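Local coordinates for EscN (Escherichia coli O127:H6, PDB 2OBL), which belongs to the ATP synthase alpha/beta family of P-loop nucleotide-binding proteins and probably serves a type III secretion system, at residues S183-V188 against F192-F197; Q322-Q327 against E336-S341; R14-D17 against R21-E24. The protein carries 1 engineered substitution. All blocks are in the same frame, centred on the assembly; numbering follows the deposited sequence.

Contact 1 of 3, residues S183-V188 against F192-F197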
loop_
_atom_site.group_PDB
_atom_site.type_symbol
_atom_site.label_atom_id
_atom_site.label_comp_id
_atom_site.label_asym_id
_atom_site.label_seq_id
_atom_site.Cartn_x
_atom_site.Cartn_y
_atom_site.Cartn_z
ATOM N N SER A 183 25.325 13.751 9.047
ATOM C CA SER A 183 26.506 13.749 8.186
ATOM C C SER A 183 26.913 15.167 7.795
ATOM O O SER A 183 27.922 15.358 7.110
ATOM C CB SER A 183 26.279 12.894 6.929
ATOM O OG SER A 183 25.426 13.566 6.010
ATOM N N GLY A 184 26.107 16.152 8.200
ATOM C CA GLY A 184 26.427 17.559 7.949
ATOM C C GLY A 184 25.666 18.211 6.805
ATOM O O GLY A 184 25.935 19.354 6.451
ATOM N N GLU A 185 24.711 17.493 6.221
ATOM C CA GLU A 185 23.875 18.065 5.174
ATOM C C GLU A 185 22.978 19.153 5.729
ATOM O O GLU A 185 22.522 19.066 6.874
ATOM C CB GLU A 185 22.971 17.003 4.569
ATOM C CG GLU A 185 23.602 16.115 3.547
ATOM C CD GLU A 185 22.559 15.228 2.908
ATOM O OE1 GLU A 185 22.059 15.584 1.816
ATOM O OE2 GLU A 185 22.214 14.198 3.526
ATOM N N PRO A 186 22.687 20.171 4.909
ATOM C CA PRO A 186 21.776 21.204 5.355
ATOM C C PRO A 186 20.319 20.820 5.074
ATOM O O PRO A 186 20.048 19.945 4.244
ATOM C CB PRO A 186 22.176 22.404 4.494
ATOM C CG PRO A 186 22.610 21.788 3.200
ATOM C CD PRO A 186 23.162 20.408 3.535
ATOM N N ASP A 187 19.403 21.452 5.795
ATOM C CA ASP A 187 17.978 21.393 5.487
ATOM C C ASP A 187 17.791 22.050 4.121
ATOM O O ASP A 187 18.288 23.153 3.895
ATOM C CB ASP A 187 17.220 22.170 6.570
ATOM C CG ASP A 187 15.770 22.459 6.203
ATOM O OD1 ASP A 187 15.227 21.843 5.257
ATOM O OD2 ASP A 187 15.162 23.310 6.890
ATOM N N VAL A 188 17.112 21.379 3.191
ATOM C CA VAL A 188 16.788 22.039 1.919
ATOM C C VAL A 188 15.304 22.374 1.812
ATOM O O VAL A 188 14.946 23.440 1.334
ATOM C CB VAL A 188 17.289 21.270 0.656
ATOM C CG1 VAL A 188 16.577 19.942 0.482
ATOM C CG2 VAL A 188 17.132 22.129 -0.595
ATOM N N PHE A 192 14.280 18.513 5.647
ATOM C CA PHE A 192 14.921 17.371 4.986
ATOM C C PHE A 192 16.140 17.754 4.167
ATOM O O PHE A 192 16.091 18.714 3.401
ATOM C CB PHE A 192 13.920 16.626 4.084
ATOM C CG PHE A 192 12.808 15.959 4.849
ATOM C CD1 PHE A 192 12.981 14.682 5.373
ATOM C CD2 PHE A 192 11.610 16.622 5.071
ATOM C CE1 PHE A 192 11.990 14.068 6.112
ATOM C CE2 PHE A 192 10.589 16.020 5.804
ATOM C CZ PHE A 192 10.773 14.739 6.333
ATOM N N PRO A 193 17.232 16.985 4.306
ATOM C CA PRO A 193 18.381 17.238 3.432
ATOM C C PRO A 193 18.230 16.600 2.043
ATOM O O PRO A 193 17.392 15.696 1.835
ATOM C CB PRO A 193 19.541 16.603 4.192
ATOM C CG PRO A 193 18.893 15.443 4.959
ATOM C CD PRO A 193 17.477 15.891 5.267
ATOM N N PRO A 194 19.038 17.070 1.087
ATOM C CA PRO A 194 19.030 16.544 -0.268
ATOM C C PRO A 194 19.048 15.016 -0.375
ATOM O O PRO A 194 18.337 14.469 -1.230
ATOM C CB PRO A 194 20.290 17.167 -0.887
ATOM C CG PRO A 194 20.415 18.480 -0.172
ATOM C CD PRO A 194 20.007 18.173 1.247
ATOM N N SER A 195 19.806 14.340 0.487
ATOM C CA SER A 195 19.941 12.874 0.428
ATOM C C SER A 195 18.610 12.113 0.507
ATOM O O SER A 195 18.435 11.085 -0.141
ATOM C CB SER A 195 20.884 12.351 1.511
ATOM O OG SER A 195 20.451 12.703 2.819
ATOM N N VAL A 196 17.681 12.606 1.317
ATOM C CA VAL A 196 16.417 11.902 1.485
ATOM C C VAL A 196 15.627 11.978 0.177
ATOM O O VAL A 196 15.100 10.976 -0.302
ATOM C CB VAL A 196 15.587 12.475 2.649
ATOM C CG1 VAL A 196 14.297 11.672 2.813
ATOM C CG2 VAL A 196 16.388 12.438 3.947
ATOM N N PHE A 197 15.572 13.167 -0.417
ATOM C CA PHE A 197 14.847 13.322 -1.673
ATOM C C PHE A 197 15.407 12.436 -2.779
ATOM O O PHE A 197 14.657 11.748 -3.461
ATOM C CB PHE A 197 14.805 14.781 -2.098
ATOM C CG PHE A 197 14.014 15.632 -1.160
ATOM C CD1 PHE A 197 12.638 15.518 -1.105
ATOM C CD2 PHE A 197 14.656 16.505 -0.294
ATOM C CE1 PHE A 197 11.890 16.295 -0.221
ATOM C CE2 PHE A 197 13.928 17.291 0.578
ATOM C CZ PHE A 197 12.539 17.181 0.624
#
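Val-188 N donates to Phe-192 O over 2.9 Å in a nearly straight bond (170°). It closes a tight loop in which Asp-187 OD1 also takes the backbone N-H of Gly-191. The second anchor is the carboxylate of Glu-185. Its OE1 accepts from Ser-195 N at 2.9 Å on the syn lone pair, while OE2 faces the hydroxyl of the same serine; the 2.4 Å modelled between OE2 and Ser-195 OG is too short to be taken literally. Ser-195 turns OG into the position between its backbone N and carbonyl carbon (chi1 58°), which brings the hydroxyl to the acid beside its own N-H. The segments form the connection between helix 169-182, which ends in a Schellman motif at Gly-184, a residue with positive phi, and helix 194-204, whose N-cap position is Pro-193. Prolines suit this start because they bring no N-H that would need a partner, and the acid, placed by the first turn, probably gains from the helix's partial positive charge. Apolar packing fills in between: Glu-185 CB rests on Pro-193 CB at 3.5 Å, their side chains crossing at about a right angle. Val-188 CG1 lies 3.9 Å from Pro-194 CD and 3.7 Å from Phe-197 CE2, approaching that ring obliquely; Arg-189 adds a cation-pi contact to the same ring.

Contact 2 of 3, residues Q322-Q327 against E336-S341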
loop_
_atom_site.group_PDB
_atom_site.type_symbol
_atom_site.label_atom_id
_atom_site.label_comp_id
_atom_site.label_asym_id
_atom_site.label_seq_id
_atom_site.Cartn_x
_atom_site.Cartn_y
_atom_site.Cartn_z
ATOM N N GLN A 322 -22.696 0.850 -1.311
ATOM C CA GLN A 322 -22.063 0.914 0.000
ATOM C C GLN A 322 -21.663 -0.467 0.531
ATOM O O GLN A 322 -20.580 -0.623 1.086
ATOM C CB GLN A 322 -22.951 1.666 1.005
ATOM C CG GLN A 322 -23.134 3.142 0.671
ATOM C CD GLN A 322 -21.813 3.893 0.607
ATOM O OE1 GLN A 322 -21.519 4.591 -0.366
ATOM N NE2 GLN A 322 -21.006 3.740 1.642
ATOM N N ASN A 323 -22.525 -1.466 0.348
ATOM C CA ASN A 323 -22.183 -2.843 0.726
ATOM C C ASN A 323 -21.012 -3.404 -0.074
ATOM O O ASN A 323 -20.311 -4.322 0.377
ATOM C CB ASN A 323 -23.383 -3.775 0.553
ATOM C CG ASN A 323 -24.424 -3.597 1.629
ATOM O OD1 ASN A 323 -24.229 -2.847 2.587
ATOM N ND2 ASN A 323 -25.542 -4.294 1.483
ATOM N N PHE A 324 -20.821 -2.859 -1.272
ATOM C CA PHE A 324 -19.728 -3.271 -2.143
ATOM C C PHE A 324 -18.393 -2.675 -1.663
ATOM O O PHE A 324 -17.408 -3.397 -1.464
ATOM C CB PHE A 324 -20.021 -2.848 -3.588
ATOM C CG PHE A 324 -18.898 -3.150 -4.559
ATOM C CD1 PHE A 324 -18.704 -4.436 -5.043
ATOM C CD2 PHE A 324 -18.044 -2.143 -4.987
ATOM C CE1 PHE A 324 -17.680 -4.715 -5.936
ATOM C CE2 PHE A 324 -17.001 -2.421 -5.878
ATOM C CZ PHE A 324 -16.830 -3.706 -6.353
ATOM N N ILE A 325 -18.366 -1.361 -1.466
ATOM C CA ILE A 325 -17.097 -0.700 -1.126
ATOM C C ILE A 325 -16.748 -0.808 0.350
ATOM O O ILE A 325 -15.571 -0.850 0.708
ATOM C CB ILE A 325 -17.040 0.776 -1.588
ATOM C CG1 ILE A 325 -18.173 1.594 -0.966
ATOM C CG2 ILE A 325 -17.058 0.850 -3.117
ATOM C CD1 ILE A 325 -18.154 3.081 -1.338
ATOM N N GLN A 326 -17.761 -0.837 1.210
ATOM C CA GLN A 326 -17.504 -1.135 2.605
ATOM C C GLN A 326 -17.324 -2.640 2.704
ATOM O O GLN A 326 -18.033 -3.414 2.036
ATOM C CB GLN A 326 -18.632 -0.624 3.519
ATOM C CG GLN A 326 -18.731 0.892 3.565
ATOM C CD GLN A 326 -19.895 1.380 4.408
ATOM O OE1 GLN A 326 -20.710 2.189 3.958
ATOM N NE2 GLN A 326 -19.989 0.873 5.634
ATOM N N GLN A 327 -16.364 -3.059 3.517
ATOM C CA GLN A 327 -15.982 -4.458 3.576
ATOM C C GLN A 327 -15.305 -4.758 4.901
ATOM O O GLN A 327 -14.302 -4.136 5.252
ATOM C CB GLN A 327 -15.012 -4.754 2.443
ATOM C CG GLN A 327 -14.670 -6.216 2.258
ATOM C CD GLN A 327 -13.737 -6.400 1.086
ATOM O OE1 GLN A 327 -13.405 -5.441 0.403
ATOM N NE2 GLN A 327 -13.311 -7.628 0.843
ATOM N N GLU A 336 -13.069 -12.733 -9.297
ATOM C CA GLU A 336 -14.269 -13.045 -10.069
ATOM C C GLU A 336 -15.507 -12.462 -9.389
ATOM O O GLU A 336 -16.287 -11.746 -10.014
ATOM C CB GLU A 336 -14.418 -14.551 -10.255
ATOM C CG GLU A 336 -15.762 -14.963 -10.845
ATOM C CD GLU A 336 -15.899 -16.460 -11.008
ATOM O OE1 GLU A 336 -16.523 -17.106 -10.132
ATOM O OE2 GLU A 336 -15.380 -16.995 -12.012
ATOM N N LYS A 337 -15.671 -12.741 -8.101
ATOM C CA LYS A 337 -16.838 -12.264 -7.369
ATOM C C LYS A 337 -16.915 -10.745 -7.317
ATOM O O LYS A 337 -18.001 -10.169 -7.412
ATOM C CB LYS A 337 -16.862 -12.823 -5.948
ATOM C CG LYS A 337 -18.017 -12.285 -5.113
ATOM C CD LYS A 337 -18.433 -13.261 -4.021
ATOM C CE LYS A 337 -17.455 -13.239 -2.857
ATOM N NZ LYS A 337 -17.819 -14.275 -1.850
ATOM N N THR A 338 -15.761 -10.102 -7.133
ATOM C CA THR A 338 -15.698 -8.644 -7.070
ATOM C C THR A 338 -16.223 -8.009 -8.348
ATOM O O THR A 338 -17.031 -7.079 -8.309
ATOM C CB THR A 338 -14.259 -8.165 -6.800
ATOM O OG1 THR A 338 -13.906 -8.517 -5.461
ATOM C CG2 THR A 338 -14.137 -6.640 -6.957
ATOM N N ILE A 339 -15.768 -8.522 -9.485
ATOM C CA ILE A 339 -16.221 -7.994 -10.759
ATOM C C ILE A 339 -17.722 -8.258 -10.965
ATOM O O ILE A 339 -18.458 -7.373 -11.394
ATOM C CB ILE A 339 -15.363 -8.526 -11.934
ATOM C CG1 ILE A 339 -13.890 -8.158 -11.700
ATOM C CG2 ILE A 339 -15.866 -7.959 -13.269
ATOM C CD1 ILE A 339 -12.918 -8.698 -12.750
ATOM N N GLU A 340 -18.188 -9.459 -10.638
ATOM C CA GLU A 340 -19.617 -9.744 -10.781
ATOM C C GLU A 340 -20.447 -8.797 -9.908
ATOM O O GLU A 340 -21.508 -8.315 -10.314
ATOM C CB GLU A 340 -19.919 -11.213 -10.456
ATOM C CG GLU A 340 -19.350 -12.184 -11.494
ATOM C CD GLU A 340 -19.753 -13.630 -11.259
ATOM O OE1 GLU A 340 -20.448 -13.909 -10.257
ATOM O OE2 GLU A 340 -19.381 -14.490 -12.085
ATOM N N SER A 341 -19.951 -8.528 -8.703
ATOM C CA SER A 341 -20.651 -7.659 -7.765
ATOM C C SER A 341 -20.679 -6.206 -8.241
ATOM O O SER A 341 -21.674 -5.507 -8.059
ATOM C CB SER A 341 -20.023 -7.756 -6.368
ATOM O OG SER A 341 -20.235 -9.059 -5.831
#
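Phe-324 makes every direct contact between residues 322-327 and 336-341, and its ring meets Ser-341 CB and Thr-338 O at the edge. The apolar contacts come first. Ring atom CD1 lies 3.8 Å from Ser-341 CB, which sits close to the ring plane, and CZ is 4.0 Å from the methyl CG2 of Thr-338, whose side chain runs across the phenylalanine at about a right angle. Phe-324 reaches this far because CG stands anti to the backbone N (chi1 176°), carrying the ring outward from helix 318-325; farther along helix 335-345 it also touches Leu-342 and Val-345. The polar approach is a single one: CE1 lies 3.4 Å from Thr-338 O, again near the ring plane, where the slightly positive C-H rim suits a carbonyl oxygen. The two segments share no hydrogen bond. Ser-341 OG folds back to Lys-337 O at 3.0 Å, and Ser-341 N meets the same oxygen from the opposite face of its plane; with OG turned to Lys-337 O, Ser-341 offers its CB to the ring. Thr-338 likewise turns OG1 to Ser-334 O and Ser-333 OG, which keeps the methyl for Phe-324. With the hydroxyls engaged on their own side, in or just before helix 335-345, the two helices of this C-terminal domain meet through van der Waals packing and a weakly polar ring edge, which ask little of direction and suit a buried position.

Contact 3 of 3, residues R14-D17 against R21-E24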
loop_
_atom_site.group_PDB
_atom_site.type_symbol
_atom_site.label_atom_id
_atom_site.label_comp_id
_atom_site.label_asym_id
_atom_site.label_seq_id
_atom_site.Cartn_x
_atom_site.Cartn_y
_atom_site.Cartn_z
ATOM N N ARG A 14 10.070 -15.089 9.358
ATOM C CA ARG A 14 10.953 -14.556 10.398
ATOM C C ARG A 14 10.860 -13.054 10.634
ATOM O O ARG A 14 10.597 -12.282 9.715
ATOM C CB ARG A 14 12.404 -14.929 10.115
ATOM C CG ARG A 14 12.647 -16.426 10.141
ATOM C CD ARG A 14 14.083 -16.740 10.484
ATOM N NE ARG A 14 14.183 -18.036 11.152
ATOM C CZ ARG A 14 14.400 -18.190 12.454
ATOM N NH1 ARG A 14 14.567 -17.130 13.250
ATOM N NH2 ARG A 14 14.460 -19.408 12.959
ATOM N N LEU A 15 11.111 -12.657 11.877
ATOM C CA LEU A 15 11.266 -11.247 12.230
ATOM C C LEU A 15 12.736 -10.895 12.123
ATOM O O LEU A 15 13.589 -11.540 12.735
ATOM C CB LEU A 15 10.808 -10.994 13.665
ATOM C CG LEU A 15 9.313 -11.036 13.923
ATOM C CD1 LEU A 15 9.065 -11.243 15.413
ATOM C CD2 LEU A 15 8.712 -9.747 13.451
ATOM N N ILE A 16 13.008 -9.843 11.369
ATOM C CA ILE A 16 14.338 -9.476 10.950
ATOM C C ILE A 16 14.512 -8.008 11.303
ATOM O O ILE A 16 13.569 -7.233 11.126
ATOM C CB ILE A 16 14.373 -9.602 9.399
ATOM C CG1 ILE A 16 14.175 -11.062 8.978
ATOM C CG2 ILE A 16 15.598 -9.001 8.825
ATOM C CD1 ILE A 16 15.200 -11.964 9.505
ATOM N N ASP A 17 15.694 -7.609 11.778
ATOM C CA ASP A 17 15.934 -6.190 12.104
ATOM C C ASP A 17 16.261 -5.344 10.881
ATOM O O ASP A 17 16.191 -5.831 9.755
ATOM C CB ASP A 17 16.968 -5.987 13.230
ATOM C CG ASP A 17 18.410 -6.264 12.804
ATOM O OD1 ASP A 17 18.695 -6.406 11.603
ATOM O OD2 ASP A 17 19.282 -6.334 13.708
ATOM N N ARG A 21 19.220 -8.889 10.324
ATOM C CA ARG A 21 19.554 -9.922 11.306
ATOM C C ARG A 21 18.294 -10.450 11.989
ATOM O O ARG A 21 17.491 -9.675 12.495
ATOM C CB ARG A 21 20.545 -9.370 12.346
ATOM C CG ARG A 21 21.859 -8.867 11.741
ATOM C CD ARG A 21 22.484 -7.715 12.536
ATOM N NE ARG A 21 23.191 -8.165 13.733
ATOM C CZ ARG A 21 22.842 -7.846 14.976
ATOM N NH1 ARG A 21 21.801 -7.053 15.203
ATOM N NH2 ARG A 21 23.545 -8.316 15.996
ATOM N N PRO A 22 18.093 -11.774 11.975
ATOM C CA PRO A 22 16.989 -12.367 12.739
ATOM C C PRO A 22 16.940 -11.900 14.203
ATOM O O PRO A 22 17.969 -11.864 14.876
ATOM C CB PRO A 22 17.279 -13.868 12.652
ATOM C CG PRO A 22 17.995 -14.023 11.351
ATOM C CD PRO A 22 18.860 -12.789 11.229
ATOM N N MET A 23 15.743 -11.542 14.673
ATOM C CA MET A 23 15.546 -10.994 16.020
ATOM C C MET A 23 14.948 -11.992 17.019
ATOM O O MET A 23 14.974 -11.758 18.230
ATOM C CB MET A 23 14.658 -9.753 15.958
ATOM C CG MET A 23 15.380 -8.538 15.423
ATOM S SD MET A 23 14.362 -7.071 15.438
ATOM C CE MET A 23 12.985 -7.624 14.464
ATOM N N GLU A 24 14.398 -13.094 16.521
ATOM C CA GLU A 24 13.839 -14.090 17.420
ATOM C C GLU A 24 14.980 -14.945 17.929
ATOM O O GLU A 24 15.886 -15.289 17.178
ATOM C CB GLU A 24 12.801 -14.949 16.712
ATOM C CG GLU A 24 11.592 -14.151 16.241
ATOM C CD GLU A 24 10.912 -14.777 15.044
ATOM O OE1 GLU A 24 11.490 -14.767 13.932
ATOM O OE2 GLU A 24 9.782 -15.264 15.222
HETATM O O HOH W 1 13.990 -14.035 13.699
#
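Arg-21 holds Asp-17 through both backbone and side chain. Its carbonyl oxygen accepts from Asp-17 N at 2.8 Å, and its own N-H bonds to Asp-17 OD1, met from above the carboxylate plane. The bent arginine chain then brings NH1 to OD2 in a 3.0 Å salt bridge, the two flat groups 27° apart. Asp-17 CG stands between its backbone N and carbonyl carbon (chi1 73°), which points the carboxylate at N and NH1 of Arg-21. Pro-22, lacking an N-H, suits the position facing Ile-16, whose CD1 lies 3.9 Å from Pro-22 CG. Met-23 N bonds to Leu-15 O at 2.9 Å; its flexible thioether lays SD 3.6 Å from Asp-17 CB and bends CE onto Ile-16 O, and the side chain also touches Val-131. Glu-24 completes the walk: OE1 takes Leu-15 N at 3.0 Å in an almost straight bond (175°). A water donates to that same OE1 and to Leu-15 O, while accepting from Glu-24 N and Arg-14 NH1. Arg-14 NH1 also forms a long salt bridge with Glu-24 OE1, by charge alone. Backbone bonds on either side of the Ile-16/Pro-22 bridge make it a non-hydrogen-bonded antiparallel pair, in a hairpin-like reversal whose first arm is the short strand 15-16, which pairs in parallel with strand 127-132 at the border of the main sheet.

Overall arrangement
None of the contacts touches another or shares a helix or strand with it: contact 1 joins helices 169-182 and 194-204, contact 2 helices 318-325 and 335-345, and contact 3 strand 15-16 and the loop after it. Contacts 1 and 3 are partly buried local reversals, each with three residues between its segments; contact 2 is buried in the C-terminal helical part, its centre about 45 Å from that of contact 1. Chemistry follows place. The two loops are tied by backbone bonds and carboxylates, with two arginine-acid pairs, one long, and a water in contact 3, at the edge of the central sheet. Contact 2 relies on one aromatic ring, with the hydroxyls bonded on their own side.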